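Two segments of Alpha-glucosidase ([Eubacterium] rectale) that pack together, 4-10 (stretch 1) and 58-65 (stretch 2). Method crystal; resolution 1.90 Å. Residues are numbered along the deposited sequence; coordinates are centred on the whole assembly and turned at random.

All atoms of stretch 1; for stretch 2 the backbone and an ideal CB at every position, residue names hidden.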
# COMPACT_ATOMS: atom_id res chain seq x y z
N LYS A 4 13.85 -13.94 -37.50
CA LYS A 4 15.05 -13.34 -38.05
C LYS A 4 16.12 -13.39 -36.97
O LYS A 4 15.86 -12.99 -35.83
CB LYS A 4 14.81 -11.89 -38.50
CG LYS A 4 13.86 -11.75 -39.68
CD LYS A 4 13.64 -10.29 -40.01
CE LYS A 4 12.64 -10.12 -41.14
NZ LYS A 4 12.32 -8.68 -41.38
N VAL A 5 17.29 -13.89 -37.32
CA VAL A 5 18.35 -14.03 -36.33
C VAL A 5 19.71 -13.95 -37.02
O VAL A 5 19.92 -14.58 -38.06
CB VAL A 5 18.21 -15.34 -35.53
CG1 VAL A 5 18.09 -16.53 -36.46
CG2 VAL A 5 19.36 -15.51 -34.55
N ASN A 6 20.61 -13.15 -36.45
CA ASN A 6 22.02 -13.18 -36.81
C ASN A 6 22.83 -13.36 -35.54
O ASN A 6 22.32 -13.92 -34.56
CB ASN A 6 22.41 -11.90 -37.58
CG ASN A 6 22.16 -10.63 -36.78
OD1 ASN A 6 22.57 -10.52 -35.63
ND2 ASN A 6 21.49 -9.67 -37.40
N ASP A 7 24.08 -12.90 -35.52
CA ASP A 7 24.93 -13.12 -34.35
C ASP A 7 24.65 -12.15 -33.21
O ASP A 7 25.03 -12.43 -32.07
CB ASP A 7 26.41 -13.01 -34.75
CG ASP A 7 26.97 -14.31 -35.29
OD1 ASP A 7 26.28 -15.35 -35.18
OD2 ASP A 7 28.09 -14.29 -35.84
N ASN A 8 23.98 -11.03 -33.49
CA ASN A 8 23.83 -9.96 -32.51
C ASN A 8 22.37 -9.58 -32.29
O ASN A 8 22.11 -8.57 -31.62
CB ASN A 8 24.62 -8.73 -32.94
CG ASN A 8 25.91 -9.09 -33.66
OD1 ASN A 8 26.91 -9.46 -33.03
ND2 ASN A 8 25.90 -8.98 -34.99
N GLU A 9 21.42 -10.34 -32.82
CA GLU A 9 20.02 -9.93 -32.76
C GLU A 9 19.09 -11.08 -33.12
O GLU A 9 19.29 -11.75 -34.14
CB GLU A 9 19.78 -8.74 -33.69
CG GLU A 9 18.36 -8.19 -33.63
CD GLU A 9 18.22 -6.86 -34.36
OE1 GLU A 9 19.24 -6.33 -34.86
OE2 GLU A 9 17.08 -6.34 -34.42
N PHE A 10 18.09 -11.32 -32.28
CA PHE A 10 17.04 -12.29 -32.53
C PHE A 10 15.71 -11.55 -32.65
O PHE A 10 15.48 -10.57 -31.94
CB PHE A 10 16.98 -13.34 -31.41
CG PHE A 10 15.70 -14.11 -31.37
CD1 PHE A 10 15.49 -15.16 -32.24
CD2 PHE A 10 14.71 -13.78 -30.46
CE1 PHE A 10 14.30 -15.87 -32.22
CE2 PHE A 10 13.52 -14.49 -30.43
CZ PHE A 10 13.32 -15.53 -31.31
N UNK A 58 23.62 -10.90 -22.25
CA UNK A 58 24.28 -10.68 -23.53
C UNK A 58 24.16 -11.94 -24.38
O UNK A 58 24.42 -13.04 -23.89
CB UNK A 58 25.75 -10.30 -23.33
N UNK A 59 23.74 -11.77 -25.64
CA UNK A 59 23.67 -12.88 -26.60
C UNK A 59 25.07 -13.15 -27.14
O UNK A 59 25.61 -12.33 -27.90
CB UNK A 59 22.70 -12.57 -27.74
N UNK A 60 25.65 -14.29 -26.78
CA UNK A 60 27.04 -14.59 -27.11
C UNK A 60 27.22 -15.71 -28.13
O UNK A 60 28.34 -15.91 -28.60
CB UNK A 60 27.79 -14.96 -25.83
N UNK A 61 26.17 -16.45 -28.47
CA UNK A 61 26.29 -17.48 -29.49
C UNK A 61 24.91 -17.80 -30.06
O UNK A 61 23.92 -17.81 -29.32
CB UNK A 61 26.95 -18.74 -28.92
N UNK A 62 24.87 -18.03 -31.36
CA UNK A 62 23.66 -18.43 -32.06
C UNK A 62 23.98 -19.66 -32.90
O UNK A 62 24.97 -19.67 -33.63
CB UNK A 62 23.12 -17.29 -32.93
N UNK A 63 23.16 -20.70 -32.77
CA UNK A 63 23.31 -21.92 -33.55
C UNK A 63 21.97 -22.23 -34.21
O UNK A 63 20.98 -22.48 -33.52
CB UNK A 63 23.78 -23.08 -32.68
N UNK A 64 21.95 -22.21 -35.54
CA UNK A 64 20.77 -22.58 -36.31
C UNK A 64 20.93 -23.99 -36.85
O UNK A 64 21.88 -24.26 -37.61
CB UNK A 64 20.53 -21.59 -37.45
N UNK A 65 20.02 -24.88 -36.48
CA UNK A 65 19.84 -26.14 -37.18
C UNK A 65 18.55 -26.06 -37.99
O UNK A 65 17.93 -24.99 -38.10
CB UNK A 65 19.81 -27.32 -36.20

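Stretch 1 ends a strand at Val 5 and then turns back on itself. The turn is held from within: Asn 6 N donates to Glu 9 O at 3.0 Å, and the amide Asn 8 N donates to the side-chain oxygen Asn 6 OD1 at 2.6 Å. Toward stretch 2 it offers mostly backbone, with the methyl groups of Val 5 as the apolar side-chain surface in closest contact.

Position 58 finds nothing of stretch 1 within 5.5 Å of its ideal CB, so this contact sets no preference and a polar or charged residue is as acceptable as any. It is Lys 58, with chi2 and chi3 t and chi4 m.

At position 59 CA-to-CB points toward stretch 1, with the ideal CB 4.9 Å from Asp 7 O and 5.5 Å from Asn 8 C. That leaves room for a side chain of medium length, and phi/psi of -80/111 is extended and undemanding. Leucine, isoleucine or methionine could lie over the turn; a polar chain might instead seek the carbonyl. The residue is Leu 59. With chi1 t and chi2 p, its CD2 comes 4.0 Å from Glu 9 N and 4.2 Å from Asp 7 O, so a methyl covers the backbone of the turn without a hydrogen bond.

Position 60 points away, its ideal CB again far from stretch 1, and many residues would serve. Thr 60 is found, its OG1 hydrogen-bonded elsewhere in the structure.

Position 61 also directs CA-to-CB away and leaves the choice open, though a short polar side chain could reach back to the local backbone. Asp 61 does so: its OD1 accepts a weak bond from the amide N of residue 62, at 3.2 Å and an angle of 121°.

Position 62 is the most constrained. The strand backbone (-130/130) suits a beta-branched residue, and CA-to-CB points toward stretch 1, placing the ideal CB 3.8 Å from Asn 6 O, 4.3 Å from Asp 7 OD1 and 4.5 Å from Val 5 CG2. So close an approach favours a compact side chain; valine or threonine would fit, the first for the nearby methyl, the second for the oxygens. Val 62 is the deposited choice. The closest approaches are Val 62 CG1 to Val 5 CG2, 3.5 Å, an apolar contact, and Val 62 CG2 to Asn 6 O, 3.3 Å.

Position 63 points away, and its extended backbone welcomes beta-branched residues without requiring one. Ile 63 makes no contact with stretch 1.

Position 64 turns CA-to-CB toward stretch 1 again, but nothing lies within 5.5 Å of the ideal CB. The ideal CB is 5.7 Å from Val 5 CG1, so a chain of a few atoms can touch it; leucine, methionine, glutamine or lysine would be plausible. Gln 64 reaches across, bringing OE1 to 3.2 Å from Val 5 CG1, a contact between an amide oxygen and a methyl.

Position 65 is out of reach, so stretch 1 gives no guidance. Thr 65 stands there, its OG1 hydrogen-bonded elsewhere in the structure.

Stretch 2 (58-65) KLTDVIQT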
# COMPACT_ATOMS: atom_id res chain seq x y z
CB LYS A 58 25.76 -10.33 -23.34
CG LYS A 58 26.03 -8.98 -22.72
CD LYS A 58 27.53 -8.73 -22.61
CE LYS A 58 27.85 -7.28 -22.26
NZ LYS A 58 27.63 -6.36 -23.41
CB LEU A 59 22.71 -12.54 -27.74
CG LEU A 59 22.53 -13.56 -28.87
CD1 LEU A 59 22.12 -14.93 -28.34
CD2 LEU A 59 21.51 -13.06 -29.89
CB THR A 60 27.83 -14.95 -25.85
OG1 THR A 60 27.17 -16.03 -25.17
CG2 THR A 60 27.92 -13.75 -24.92
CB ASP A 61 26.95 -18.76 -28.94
CG ASP A 61 27.67 -19.56 -30.02
OD1 ASP A 61 27.87 -19.02 -31.13
OD2 ASP A 61 28.02 -20.74 -29.77
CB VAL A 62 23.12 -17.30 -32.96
CG1 VAL A 62 21.96 -17.79 -33.80
CG2 VAL A 62 22.71 -16.09 -32.12
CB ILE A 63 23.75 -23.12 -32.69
CG1 ILE A 63 25.20 -22.94 -32.22
CG2 ILE A 63 23.58 -24.42 -33.46
CD1 ILE A 63 25.71 -24.09 -31.37
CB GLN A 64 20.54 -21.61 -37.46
CG GLN A 64 19.90 -20.30 -37.07
CD GLN A 64 18.98 -19.78 -38.16
OE1 GLN A 64 19.15 -18.66 -38.65
NE2 GLN A 64 18.01 -20.60 -38.55
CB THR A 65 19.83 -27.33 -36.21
OG1 THR A 65 18.61 -27.34 -35.47
CG2 THR A 65 21.02 -27.24 -35.26
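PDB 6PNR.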